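Local coordinates for protein citrate synthase (Sulfolobus solfataricus, PDB 1O7X) that belongs to the citrate synthase family of largely helical enzymes, here built as an assembly of two protein chains, at residues K60-N63 and D64-K68; V131-V134 and Y135-K138; E147-S151 and F152-F156; M173-A176 and L177-Y180. All coordinates share one frame; numbering follows the deposited sequence.

The four contacts follow one another along the chain without interleaving. Contacts 1, 2 and 4 each lie within a helix; contact 3 joins a loop to the helix it leads into. Contact 1 lies on helix 59-70, contact 2 on the last turns of helix 116-138, contact 3 at the start of helix 152-161, and contact 4 in the last turns of helix 167-180. Contact 3 meets contact 1 through Lys66 and Asp150, contact 2 through Phe156, Val131 and Ala132, and contact 4 through Phe152 with Leu177 and Ala153 with Asp174. Contacts 1 and 2 have centres about 27 Å apart and do not touch. Contact 1 is at the surface and contact 4 deepest, with contact 3 touching the other three.

Contact 1: K60-N63 and D64-K68; sequences KELN and DLKAK
Leu62 and Lys66, one turn apart on helix 59-70, make the main side-chain contact here, and it is apolar. Methyl CD2 of Leu62 lies against the methylene part of the lysine, 3.4 Å from Lys66 CE, with CD close by; the two side chains run at a slant to each other. With its CG anti to the carbonyl carbon (chi1 -79°), Lys66 starts out beside its own backbone N, and the chain then stays extended past Leu62. Its NZ leaves this pair and bonds to the carbonyl oxygen of Asp150, in the segment leading into helix 152-161.

Between the two segments the hydrogen bonds are all backbone ones, four in succession. Asp64 N donates to Lys60 O at 2.9 Å, and Leu65 N to Glu61 O, Lys66 N to Leu62 O and Ala67 N to Asn63 O continue the series. The second is the straightest, with an N-H...O angle of 174°.

Among charged groups, Lys60 NZ and Asp64 OD2 are of opposite sign but 6.7 Å apart, too far to pair directly. Glu61 turns back toward the helix start, its OE1 accepting from Thr58 N. Leu65 faces inward onto Tyr49 and Ile121 of two neighbouring helices. The pattern is that of a surface alpha helix, with i to i+4 bonding and one side laid on the helical body.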
# COMPACT_ATOMS: atom_id res chain seq x y z
N LYS A 60 -29.24 -19.94 10.74
CA LYS A 60 -28.15 -20.92 10.62
C LYS A 60 -27.02 -20.43 9.73
O LYS A 60 -25.87 -20.86 9.84
CB LYS A 60 -28.64 -22.28 10.13
CG LYS A 60 -28.69 -22.55 8.64
CD LYS A 60 -29.55 -21.54 7.90
CE LYS A 60 -30.07 -22.06 6.58
NZ LYS A 60 -31.00 -23.21 6.81
N GLU A 61 -27.36 -19.50 8.83
CA GLU A 61 -26.37 -18.89 7.94
C GLU A 61 -25.38 -18.15 8.83
O GLU A 61 -24.16 -18.34 8.75
CB GLU A 61 -27.03 -17.92 6.98
CG GLU A 61 -27.68 -18.55 5.77
CD GLU A 61 -28.43 -17.54 4.92
OE1 GLU A 61 -28.89 -16.53 5.49
OE2 GLU A 61 -28.54 -17.75 3.70
N LEU A 62 -25.94 -17.39 9.78
CA LEU A 62 -25.10 -16.70 10.74
C LEU A 62 -24.30 -17.68 11.58
O LEU A 62 -23.15 -17.38 11.95
CB LEU A 62 -25.94 -15.78 11.63
CG LEU A 62 -25.14 -14.97 12.65
CD1 LEU A 62 -25.80 -13.62 12.88
CD2 LEU A 62 -25.02 -15.74 13.96
N ASN A 63 -24.88 -18.88 11.89
CA ASN A 63 -24.13 -19.80 12.76
C ASN A 63 -22.98 -20.43 12.00
O ASN A 63 -21.95 -20.65 12.63
CB ASN A 63 -25.08 -20.81 13.37
CG ASN A 63 -24.51 -21.74 14.43
OD1 ASN A 63 -23.34 -21.68 14.94
ND2 ASN A 63 -25.39 -22.69 14.86
N ASP A 64 -23.12 -20.71 10.71
CA ASP A 64 -22.02 -21.28 9.96
C ASP A 64 -20.90 -20.23 9.89
O ASP A 64 -19.79 -20.54 10.31
CB ASP A 64 -22.32 -21.73 8.54
CG ASP A 64 -23.61 -22.53 8.40
OD1 ASP A 64 -23.70 -23.54 9.13
OD2 ASP A 64 -24.47 -22.11 7.59
N LEU A 65 -21.23 -19.01 9.47
CA LEU A 65 -20.22 -17.96 9.43
C LEU A 65 -19.44 -17.95 10.74
O LEU A 65 -18.22 -18.08 10.79
CB LEU A 65 -20.82 -16.59 9.13
CG LEU A 65 -19.98 -15.33 9.30
CD1 LEU A 65 -19.04 -15.13 8.13
CD2 LEU A 65 -20.85 -14.09 9.40
N LYS A 66 -20.16 -17.89 11.85
CA LYS A 66 -19.60 -17.89 13.19
C LYS A 66 -18.58 -19.00 13.38
O LYS A 66 -17.49 -18.78 13.90
CB LYS A 66 -20.72 -18.02 14.22
CG LYS A 66 -21.45 -16.71 14.48
CD LYS A 66 -22.23 -16.86 15.78
CE LYS A 66 -22.66 -15.53 16.36
NZ LYS A 66 -23.27 -15.73 17.71
N ALA A 67 -18.95 -20.20 12.95
CA ALA A 67 -18.09 -21.37 13.02
C ALA A 67 -16.86 -21.11 12.14
O ALA A 67 -15.72 -21.24 12.58
CB ALA A 67 -18.82 -22.61 12.57
N LYS A 68 -17.12 -20.66 10.91
CA LYS A 68 -16.00 -20.31 10.03
C LYS A 68 -15.08 -19.37 10.79
O LYS A 68 -13.94 -19.79 11.03
CB LYS A 68 -16.50 -19.83 8.68
CG LYS A 68 -15.40 -19.80 7.62
CD LYS A 68 -15.20 -21.15 6.96
CE LYS A 68 -13.73 -21.33 6.57
NZ LYS A 68 -13.20 -22.63 7.10

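Contact 2: V131-V134 and Y135-K138; sequences VANV and YRRK
In a buried part of alpha helix 116-138, near its C-terminal end, Asn133 and Arg136 meet within one turn, part of the largely helical fold of the citrate synthase family. Three good i to i+4 bonds hold the backbone: Tyr135 N to Val131 O, Arg136 N to Ala132 O and Arg137 N to Asn133 O, the last at 3.1 Å. The next, Lys138 N to Val134 O, is weak, with an N-H...O angle of 135°.

Both Asn133 and Arg136 have CG beside the backbone N, and their side chains cross at a slant with amide and guanidinium planes 52° apart. The meeting is through the arginine's methylenes, while its guanidinium bends away at chi3 (116°) to donate from NE to Ala159 O and from NH1 to Lys142 O. The amide nitrogen of Asn133 likewise has other partners, Thr129 O and Arg144 O. Main-chain carbonyls thus take up Asn133 ND2 and Arg136 NE and NH1, two of them in the loop after the helix.

Tyr135 sends its ring away from the helix to an edge-to-face meeting with Phe325, and its CB rests 3.2 Å from Ala132 O. Lys138 lays CG against Val134 O at 3.1 Å, then turns its amine to a cation-pi contact with Tyr328. Between the side chains of Asn133 and Arg136, the nearest approach is Asn133 OD1 to Arg136 CD at 3.5 Å.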
# COMPACT_ATOMS: atom_id res chain seq x y z
N VAL A 131 -4.27 -7.65 15.63
CA VAL A 131 -4.57 -6.55 16.54
C VAL A 131 -4.37 -6.94 17.99
O VAL A 131 -3.73 -6.23 18.80
CB VAL A 131 -6.00 -6.10 16.28
CG1 VAL A 131 -6.36 -4.88 17.10
CG2 VAL A 131 -6.12 -5.78 14.79
N ALA A 132 -4.87 -8.12 18.38
CA ALA A 132 -4.69 -8.53 19.77
C ALA A 132 -3.21 -8.58 20.09
O ALA A 132 -2.79 -7.99 21.10
CB ALA A 132 -5.41 -9.85 20.00
N ASN A 133 -2.41 -9.22 19.22
CA ASN A 133 -0.97 -9.38 19.47
C ASN A 133 -0.08 -8.19 19.23
O ASN A 133 0.99 -8.11 19.82
CB ASN A 133 -0.49 -10.63 18.73
CG ASN A 133 -1.13 -11.80 19.49
OD1 ASN A 133 -0.71 -12.03 20.62
ND2 ASN A 133 -2.11 -12.43 18.86
N VAL A 134 -0.53 -7.21 18.47
CA VAL A 134 0.26 -5.97 18.32
C VAL A 134 0.18 -5.29 19.69
O VAL A 134 1.16 -4.73 20.17
CB VAL A 134 -0.28 -5.06 17.23
CG1 VAL A 134 0.16 -3.61 17.43
CG2 VAL A 134 0.11 -5.58 15.86
N TYR A 135 -1.01 -5.35 20.31
CA TYR A 135 -1.19 -4.84 21.64
C TYR A 135 -0.32 -5.56 22.67
O TYR A 135 0.39 -4.89 23.43
CB TYR A 135 -2.66 -4.99 22.07
CG TYR A 135 -2.90 -4.64 23.52
CD1 TYR A 135 -2.44 -3.43 24.03
CD2 TYR A 135 -3.54 -5.51 24.38
CE1 TYR A 135 -2.66 -3.07 25.34
CE2 TYR A 135 -3.74 -5.17 25.72
CZ TYR A 135 -3.33 -3.95 26.18
OH TYR A 135 -3.55 -3.56 27.49
N ARG A 136 -0.37 -6.90 22.69
CA ARG A 136 0.44 -7.61 23.67
C ARG A 136 1.91 -7.27 23.56
O ARG A 136 2.56 -7.05 24.56
CB ARG A 136 0.27 -9.12 23.62
CG ARG A 136 -1.17 -9.57 23.54
CD ARG A 136 -1.27 -11.04 23.94
NE ARG A 136 -2.06 -11.15 25.14
CZ ARG A 136 -1.71 -11.35 26.39
NH1 ARG A 136 -0.44 -11.51 26.72
NH2 ARG A 136 -2.67 -11.38 27.31
N ARG A 137 2.43 -7.15 22.36
CA ARG A 137 3.84 -6.88 22.11
C ARG A 137 4.24 -5.49 22.52
O ARG A 137 5.41 -5.26 22.83
CB ARG A 137 4.13 -7.17 20.64
CG ARG A 137 4.94 -6.14 19.90
CD ARG A 137 6.32 -6.64 19.59
NE ARG A 137 7.37 -5.69 19.98
CZ ARG A 137 8.33 -6.05 20.83
NH1 ARG A 137 8.35 -7.26 21.34
NH2 ARG A 137 9.29 -5.25 21.21
N LYS A 138 3.31 -4.54 22.49
CA LYS A 138 3.62 -3.16 22.84
C LYS A 138 3.56 -2.96 24.35
O LYS A 138 3.98 -1.92 24.86
CB LYS A 138 2.71 -2.17 22.12
CG LYS A 138 2.71 -2.09 20.62
CD LYS A 138 2.30 -0.71 20.09
CE LYS A 138 3.45 0.23 20.27
NZ LYS A 138 3.15 1.62 20.63

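Contact 3: E147-S151 and F152-F156; sequences EPSDS and FAKSF
The carboxylate of Asp150 is the flat group that meets its partner directly: the ammonium of Lys154 stands somewhat off the carboxylate plane, in a salt bridge to OD1 with OD2 merely nearby. NZ of Lys154 is modelled 2.5 Å from Asp150 OD1 and 3.0 Å from Asp150 OD2, the shorter value being doubtful at this resolution. Lys154 reaches it with CG anti to the backbone N (chi1 178°), the two side chains crossing at about a right angle. On the way, CG of Lys154 passes 3.4 Å from Ser149 OG. The ring of Phe152 leaves this region altogether and meets Tyr44, their planes at about 55°.

Ser151 is the N-cap of helix 152-161. Its OG accepts from Lys154 N at 2.9 Å, nearly straight at 168°, and its carbonyl O accepts from Ser155 N at 3.1 Å. One turn in, Ser155 OG donates to Glu147 O at 2.6 Å, tying the incoming segment to the helix. Lys154 thus joins the cap twice, by its backbone N to Ser151 and by its ammonium to Asp150.

Phe152 N donates to Glu45 OE2. Phe152 and Phe156 both reach helices 116-138 and 330-352, while Ala153 and Phe152 lie against helix 167-180, so the helix starts in a junction of several others.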
# COMPACT_ATOMS: atom_id res chain seq x y z
N GLU A 147 -9.40 -17.77 21.04
CA GLU A 147 -9.99 -19.10 20.99
C GLU A 147 -11.46 -18.97 20.56
O GLU A 147 -12.09 -17.93 20.74
CB GLU A 147 -10.00 -19.82 22.32
CG GLU A 147 -8.67 -19.98 23.03
CD GLU A 147 -8.83 -19.84 24.54
OE1 GLU A 147 -9.98 -19.68 25.00
OE2 GLU A 147 -7.77 -19.87 25.23
N PRO A 148 -11.98 -20.08 20.06
CA PRO A 148 -13.37 -20.13 19.66
C PRO A 148 -14.23 -19.76 20.85
O PRO A 148 -13.96 -20.11 22.00
CB PRO A 148 -13.56 -21.55 19.17
CG PRO A 148 -12.19 -22.05 18.83
CD PRO A 148 -11.28 -21.36 19.83
N SER A 149 -15.29 -19.00 20.59
CA SER A 149 -16.24 -18.56 21.58
C SER A 149 -17.56 -18.22 20.87
O SER A 149 -17.70 -18.32 19.66
CB SER A 149 -15.75 -17.40 22.42
OG SER A 149 -16.39 -16.16 22.19
N ASP A 150 -18.51 -17.79 21.69
CA ASP A 150 -19.85 -17.41 21.29
C ASP A 150 -19.80 -16.13 20.46
O ASP A 150 -20.73 -15.97 19.65
CB ASP A 150 -20.85 -17.26 22.44
CG ASP A 150 -20.26 -16.71 23.71
OD1 ASP A 150 -19.07 -16.32 23.76
OD2 ASP A 150 -20.94 -16.62 24.76
N SER A 151 -18.79 -15.28 20.62
CA SER A 151 -18.71 -14.11 19.75
C SER A 151 -17.27 -13.76 19.42
O SER A 151 -16.30 -14.26 20.01
CB SER A 151 -19.41 -12.90 20.36
OG SER A 151 -18.49 -12.15 21.12
N PHE A 152 -17.13 -12.87 18.44
CA PHE A 152 -15.82 -12.35 18.00
C PHE A 152 -15.37 -11.29 18.99
O PHE A 152 -14.22 -11.34 19.43
CB PHE A 152 -15.94 -11.85 16.57
CG PHE A 152 -14.82 -11.10 15.94
CD1 PHE A 152 -13.98 -11.72 15.02
CD2 PHE A 152 -14.64 -9.74 16.19
CE1 PHE A 152 -12.97 -11.02 14.39
CE2 PHE A 152 -13.61 -9.05 15.57
CZ PHE A 152 -12.79 -9.68 14.66
N ALA A 153 -16.25 -10.40 19.46
CA ALA A 153 -15.82 -9.44 20.48
C ALA A 153 -15.27 -10.17 21.71
O ALA A 153 -14.16 -9.91 22.20
CB ALA A 153 -16.98 -8.54 20.84
N LYS A 154 -16.00 -11.17 22.21
CA LYS A 154 -15.53 -11.96 23.35
C LYS A 154 -14.17 -12.53 22.95
O LYS A 154 -13.17 -12.24 23.59
CB LYS A 154 -16.54 -13.04 23.71
CG LYS A 154 -16.24 -14.01 24.84
CD LYS A 154 -17.53 -14.40 25.53
CE LYS A 154 -17.43 -15.59 26.46
NZ LYS A 154 -18.25 -16.76 26.04
N SER A 155 -14.06 -13.22 21.84
CA SER A 155 -12.78 -13.77 21.42
C SER A 155 -11.62 -12.78 21.48
O SER A 155 -10.58 -13.09 22.06
CB SER A 155 -12.91 -14.39 20.03
OG SER A 155 -13.37 -15.73 20.20
N PHE A 156 -11.79 -11.60 20.90
CA PHE A 156 -10.77 -10.57 20.83
C PHE A 156 -10.39 -10.03 22.20
O PHE A 156 -9.20 -9.95 22.49
CB PHE A 156 -11.23 -9.43 19.92
CG PHE A 156 -10.31 -8.25 19.82
CD1 PHE A 156 -9.16 -8.29 19.07
CD2 PHE A 156 -10.62 -7.07 20.46
CE1 PHE A 156 -8.34 -7.18 18.97
CE2 PHE A 156 -9.82 -5.95 20.37
CZ PHE A 156 -8.67 -6.00 19.61

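Contact 4: M173-A176 and L177-Y180; sequences MDKA and LILY
Two bends in the chain of Met173, at chi2 (57°) and chi3 (-130°), carry its methyl forward along the helix to Leu177. The methyls Met173 CE and Leu177 CD2 come to 3.7 Å, with the side chains slanting across one another. In Ile178 the torsions place CG1 beside the backbone N (chi1 -56°), which carries CD1 over the preceding turn, 3.5 Å from Asp174 O and 3.9 Å from Lys175 CD. Lys175 and Ile178 lie side by side and point the same way.

Lys175 brings NZ round to its neighbour Asp174, where it meets OD1 at 2.8 Å in a salt bridge. The lysine also donates to Gly42 O, and Asp174 OD2 accepts from Tyr44 N, at the first turn of helix 44-53. The buried carboxylate is thus held at both oxygens, OD1 by Lys175 and OD2 by Tyr44 N, and the amino end of that helix would probably stabilise the negative charge.

The backbone bonds Leu177 N to Met173 O, 3.2 Å, and Leu179 N to Lys175 O, 2.9 Å, are sound, whereas Tyr180 N to Ala176 O, 3.1 Å, is weak. Tyr180 holds its hydroxyl with Ser316 and Asp313 and sets its ring edge-to-face with Phe334. Met173 and Leu177 press on helix 152-161, Leu179 on helix 266-279 and Ala176 on helix 316-323. Such a helix, covered on several sides by others, is a core element of the largely helical citrate synthase fold.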
# COMPACT_ATOMS: atom_id res chain seq x y z
N MET A 173 -17.36 -3.58 22.74
CA MET A 173 -16.43 -3.95 21.69
C MET A 173 -17.20 -4.31 20.42
O MET A 173 -16.92 -3.74 19.35
CB MET A 173 -15.52 -5.12 22.05
CG MET A 173 -14.35 -5.24 21.06
SD MET A 173 -13.43 -3.69 21.01
CE MET A 173 -13.32 -3.31 19.28
N ASP A 174 -18.14 -5.25 20.50
CA ASP A 174 -18.96 -5.69 19.40
C ASP A 174 -19.73 -4.59 18.68
O ASP A 174 -19.90 -4.67 17.46
CB ASP A 174 -19.94 -6.78 19.89
CG ASP A 174 -20.97 -7.18 18.85
OD1 ASP A 174 -22.14 -6.70 18.95
OD2 ASP A 174 -20.62 -7.94 17.92
N LYS A 175 -20.22 -3.57 19.38
CA LYS A 175 -20.97 -2.49 18.72
C LYS A 175 -20.01 -1.52 18.02
O LYS A 175 -20.30 -0.98 16.95
CB LYS A 175 -21.87 -1.71 19.68
CG LYS A 175 -22.91 -2.51 20.41
CD LYS A 175 -23.64 -3.49 19.51
CE LYS A 175 -24.35 -4.52 20.38
NZ LYS A 175 -24.65 -5.74 19.58
N ALA A 176 -18.84 -1.39 18.65
CA ALA A 176 -17.75 -0.59 18.11
C ALA A 176 -17.41 -1.05 16.69
O ALA A 176 -17.28 -0.22 15.80
CB ALA A 176 -16.52 -0.72 18.98
N LEU A 177 -17.30 -2.36 16.53
CA LEU A 177 -16.97 -3.02 15.29
C LEU A 177 -17.97 -2.73 14.19
O LEU A 177 -17.58 -2.36 13.07
CB LEU A 177 -16.76 -4.52 15.49
CG LEU A 177 -15.64 -4.96 16.44
CD1 LEU A 177 -15.70 -6.45 16.69
CD2 LEU A 177 -14.28 -4.56 15.91
N ILE A 178 -19.27 -2.85 14.50
CA ILE A 178 -20.32 -2.50 13.56
C ILE A 178 -20.22 -1.02 13.22
O ILE A 178 -20.39 -0.64 12.05
CB ILE A 178 -21.73 -2.69 14.17
CG1 ILE A 178 -21.90 -4.13 14.66
CG2 ILE A 178 -22.85 -2.30 13.20
CD1 ILE A 178 -22.91 -4.27 15.79
N LEU A 179 -20.03 -0.17 14.23
CA LEU A 179 -20.02 1.26 13.96
C LEU A 179 -18.90 1.76 13.07
O LEU A 179 -19.15 2.77 12.41
CB LEU A 179 -20.02 2.05 15.27
CG LEU A 179 -21.33 2.10 16.07
CD1 LEU A 179 -21.07 2.65 17.48
CD2 LEU A 179 -22.36 2.94 15.35
N TYR A 180 -17.71 1.15 13.01
CA TYR A 180 -16.63 1.70 12.22
C TYR A 180 -16.40 0.96 10.91
O TYR A 180 -15.46 1.25 10.16
CB TYR A 180 -15.33 1.68 13.01
CG TYR A 180 -14.89 2.89 13.78
CD1 TYR A 180 -14.26 2.72 15.01
CD2 TYR A 180 -15.09 4.18 13.33
CE1 TYR A 180 -13.84 3.81 15.75
CE2 TYR A 180 -14.66 5.27 14.06
CZ TYR A 180 -14.04 5.08 15.27
OH TYR A 180 -13.61 6.15 16.01